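Gdp-l-fucose synthetase (Naegleria fowleri, PDB 6AQZ) probably catalyses the NADPH-dependent epimerisation and reduction that yield GDP-L-fucose, and binds NADP in a Rossmann-type domain. Local coordinates at residues A[27-32]-A[51-56]. Sequence-based numbering, arbitrary orientation.
Sequences ILVTGG and GKWVFL. With NAP (NADP nicotinamide-adenine-dinucleotide phosphate), chain G.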
loop_
_atom_site.group_PDB
_atom_site.type_symbol
_atom_site.label_atom_id
_atom_site.label_comp_id
_atom_site.label_asym_id
_atom_site.label_seq_id
_atom_site.Cartn_x
_atom_site.Cartn_y
_atom_site.Cartn_z
ATOM N N ILE A 27 3.013 -18.309 22.549
ATOM C CA ILE A 27 2.757 -18.161 21.125
ATOM C C ILE A 27 1.385 -17.536 20.971
ATOM O O ILE A 27 0.374 -18.166 21.301
ATOM C CB ILE A 27 2.823 -19.490 20.361
ATOM C CG1 ILE A 27 4.156 -20.210 20.580
ATOM C CG2 ILE A 27 2.595 -19.234 18.873
ATOM C CD1 ILE A 27 4.166 -21.176 21.814
ATOM N N LEU A 28 1.348 -16.323 20.419
ATOM C CA LEU A 28 0.115 -15.577 20.201
ATOM C C LEU A 28 -0.372 -15.805 18.776
ATOM O O LEU A 28 0.381 -15.592 17.820
ATOM C CB LEU A 28 0.357 -14.090 20.451
ATOM C CG LEU A 28 -0.834 -13.170 20.710
ATOM C CD1 LEU A 28 -1.647 -13.608 21.920
ATOM C CD2 LEU A 28 -0.352 -11.709 20.841
ATOM N N VAL A 29 -1.620 -16.249 18.633
ATOM C CA VAL A 29 -2.206 -16.526 17.322
ATOM C C VAL A 29 -3.372 -15.551 17.153
ATOM O O VAL A 29 -4.446 -15.743 17.744
ATOM C CB VAL A 29 -2.674 -17.982 17.175
ATOM C CG1 VAL A 29 -3.244 -18.244 15.772
ATOM C CG2 VAL A 29 -1.542 -18.960 17.459
ATOM N N THR A 30 -3.175 -14.500 16.351
ATOM C CA THR A 30 -4.312 -13.663 15.996
ATOM C C THR A 30 -5.142 -14.400 14.965
ATOM O O THR A 30 -4.616 -15.198 14.178
ATOM C CB THR A 30 -3.884 -12.301 15.429
ATOM O OG1 THR A 30 -3.507 -12.449 14.052
ATOM C CG2 THR A 30 -2.726 -11.691 16.248
ATOM N N GLY A 31 -6.445 -14.123 14.960
ATOM C CA GLY A 31 -7.335 -14.873 14.083
ATOM C C GLY A 31 -7.323 -16.364 14.355
ATOM O O GLY A 31 -7.517 -17.170 13.435
ATOM N N GLY A 32 -7.100 -16.752 15.607
ATOM C CA GLY A 32 -7.004 -18.156 15.956
ATOM C C GLY A 32 -8.324 -18.913 16.039
ATOM O O GLY A 32 -8.282 -20.122 16.265
ATOM N N GLY A 51 4.716 -25.107 24.937
ATOM C CA GLY A 51 4.436 -23.688 25.011
ATOM C C GLY A 51 3.006 -23.393 25.449
ATOM O O GLY A 51 2.123 -24.256 25.457
ATOM N N LYS A 52 2.793 -22.154 25.859
ATOM C CA LYS A 52 1.462 -21.652 26.144
ATOM C C LYS A 52 0.929 -21.026 24.862
ATOM O O LYS A 52 1.481 -20.036 24.370
ATOM C CB LYS A 52 1.494 -20.635 27.284
ATOM C CG LYS A 52 0.138 -20.029 27.625
ATOM C CD LYS A 52 0.269 -18.978 28.721
ATOM C CE LYS A 52 -1.092 -18.425 29.131
ATOM N NZ LYS A 52 -0.972 -17.211 29.995
ATOM N N TRP A 53 -0.133 -21.606 24.323
ATOM C CA TRP A 53 -0.735 -21.165 23.077
ATOM C C TRP A 53 -2.015 -20.398 23.376
ATOM O O TRP A 53 -2.855 -20.876 24.152
ATOM C CB TRP A 53 -1.019 -22.360 22.170
ATOM C CG TRP A 53 0.228 -22.935 21.632
ATOM C CD1 TRP A 53 1.154 -23.702 22.301
ATOM C CD2 TRP A 53 0.746 -22.732 20.317
ATOM N NE1 TRP A 53 2.207 -24.015 21.459
ATOM C CE2 TRP A 53 1.978 -23.432 20.236
ATOM C CE3 TRP A 53 0.285 -22.036 19.193
ATOM C CZ2 TRP A 53 2.749 -23.450 19.080
ATOM C CZ3 TRP A 53 1.060 -22.055 18.031
ATOM C CH2 TRP A 53 2.280 -22.749 17.992
ATOM N N VAL A 54 -2.130 -19.189 22.809
ATOM C CA VAL A 54 -3.290 -18.310 22.986
ATOM C C VAL A 54 -3.921 -18.050 21.626
ATOM O O VAL A 54 -3.303 -17.421 20.762
ATOM C CB VAL A 54 -2.909 -16.983 23.654
ATOM C CG1 VAL A 54 -4.157 -16.120 23.857
ATOM C CG2 VAL A 54 -2.165 -17.238 24.959
ATOM N N PHE A 55 -5.154 -18.499 21.449
ATOM C CA PHE A 55 -5.870 -18.366 20.178
ATOM C C PHE A 55 -6.873 -17.231 20.327
ATOM O O PHE A 55 -7.941 -17.407 20.909
ATOM C CB PHE A 55 -6.512 -19.701 19.805
ATOM C CG PHE A 55 -5.478 -20.765 19.493
ATOM C CD1 PHE A 55 -4.942 -21.546 20.510
ATOM C CD2 PHE A 55 -4.970 -20.912 18.200
ATOM C CE1 PHE A 55 -3.948 -22.489 20.240
ATOM C CE2 PHE A 55 -3.977 -21.849 17.924
ATOM C CZ PHE A 55 -3.467 -22.638 18.949
ATOM N N LEU A 56 -6.528 -16.071 19.775
ATOM C CA LEU A 56 -7.336 -14.875 19.930
ATOM C C LEU A 56 -8.483 -14.859 18.932
ATOM O O LEU A 56 -8.356 -15.312 17.795
ATOM C CB LEU A 56 -6.490 -13.617 19.697
ATOM C CG LEU A 56 -5.275 -13.288 20.564
ATOM C CD1 LEU A 56 -4.627 -12.074 19.988
ATOM C CD2 LEU A 56 -5.670 -13.024 21.998
HETATM P PA NAP G . -11.599 -16.761 8.882
HETATM O O1A NAP G . -12.587 -15.801 8.292
HETATM O O2A NAP G . -11.883 -18.238 8.955
HETATM O O5B NAP G . -11.154 -16.296 10.403
HETATM C C5B NAP G . -10.528 -15.066 10.286
HETATM C C4B NAP G . -10.049 -14.681 11.712
HETATM O O4B NAP G . -9.774 -13.260 11.806
HETATM C C3B NAP G . -11.114 -15.070 12.816
HETATM O O3B NAP G . -10.459 -15.517 13.973
HETATM C C2B NAP G . -11.702 -13.697 13.173
HETATM O O2B NAP G . -12.059 -13.573 14.453
HETATM C C1B NAP G . -10.368 -12.847 13.030
HETATM N N9A NAP G . -10.642 -11.415 12.972
HETATM C C8A NAP G . -11.242 -10.717 11.944
HETATM N N7A NAP G . -11.346 -9.391 12.192
HETATM C C5A NAP G . -10.795 -9.239 13.454
HETATM C C6A NAP G . -10.621 -8.111 14.250
HETATM N N6A NAP G . -11.030 -6.858 13.794
HETATM N N1A NAP G . -10.022 -8.195 15.464
HETATM C C2A NAP G . -9.640 -9.457 15.820
HETATM N N3A NAP G . -9.752 -10.635 15.168
HETATM C C4A NAP G . -10.339 -10.489 13.957
HETATM O O3 NAP G . -10.298 -16.450 7.883
HETATM P PN NAP G . -9.374 -17.719 7.620
HETATM O O1N NAP G . -8.875 -18.368 8.854
HETATM O O2N NAP G . -9.770 -18.499 6.387
HETATM O O5D NAP G . -7.902 -17.002 7.005
HETATM C C5D NAP G . -7.126 -16.440 7.987
HETATM C C4D NAP G . -5.888 -15.979 7.252
HETATM O O4D NAP G . -5.645 -16.907 6.180
HETATM C C3D NAP G . -6.220 -14.571 6.561
HETATM O O3D NAP G . -5.128 -13.727 6.690
HETATM C C2D NAP G . -6.485 -14.960 5.090
HETATM O O2D NAP G . -6.066 -14.024 4.174
HETATM C C1D NAP G . -5.551 -16.198 4.950
HETATM N N1N NAP G . -5.967 -17.029 3.784
HETATM C C2N NAP G . -7.115 -17.825 3.805
HETATM C C3N NAP G . -7.481 -18.550 2.690
HETATM C C7N NAP G . -8.723 -19.388 2.726
HETATM O O7N NAP G . -9.156 -19.991 1.729
HETATM N N7N NAP G . -9.438 -19.496 3.924
HETATM C C4N NAP G . -6.700 -18.524 1.432
HETATM C C5N NAP G . -5.501 -17.634 1.498
HETATM C C6N NAP G . -5.183 -16.959 2.604
HETATM P P2B NAP G . -13.803 -14.038 14.880
HETATM O O1X NAP G . -13.726 -15.515 14.643
HETATM O O2X NAP G . -13.842 -13.572 16.337
HETATM O O3X NAP G . -14.546 -13.215 13.870
#
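K52 O accepts a hydrogen bond from I27 N (2.9 Å), one rung of a parallel ladder. W53 follows: CG anti to the carbonyl carbon brings the indole beside I27, and chi2 of 74° turns one face to it. I27 CG2 sits 3.7 Å from the centroid of the six-membered ring and 26° off its normal, a CH-pi contact, while I27 CD1 reaches over the same indole near NE1 and CE2. K50 O takes the NE1 hydrogen and so helps fix the ring's rotation. V54 bonds through both backbone groups, its N to I27 O and its O to V29 N at 3.0 Å, and its side chain meets L28 CD1 on the other sheet face. At F55 the ring runs alongside V29, CE2 lying 3.8 Å from V29 CG2. L56 closes the ladder: its N bonds to V29 O, its CD1 meets L28 CD1 at 3.9 Å, and its O accepts a more bent bond (132°) from G32 N at 2.9 Å. This last bond ties down the glycine-rich turn where G31 CA approaches O3B of NADP at 3.2 Å and which leads from strand 26-30 to helix 35-46, in the first beta-alpha-beta unit of a Rossmann fold.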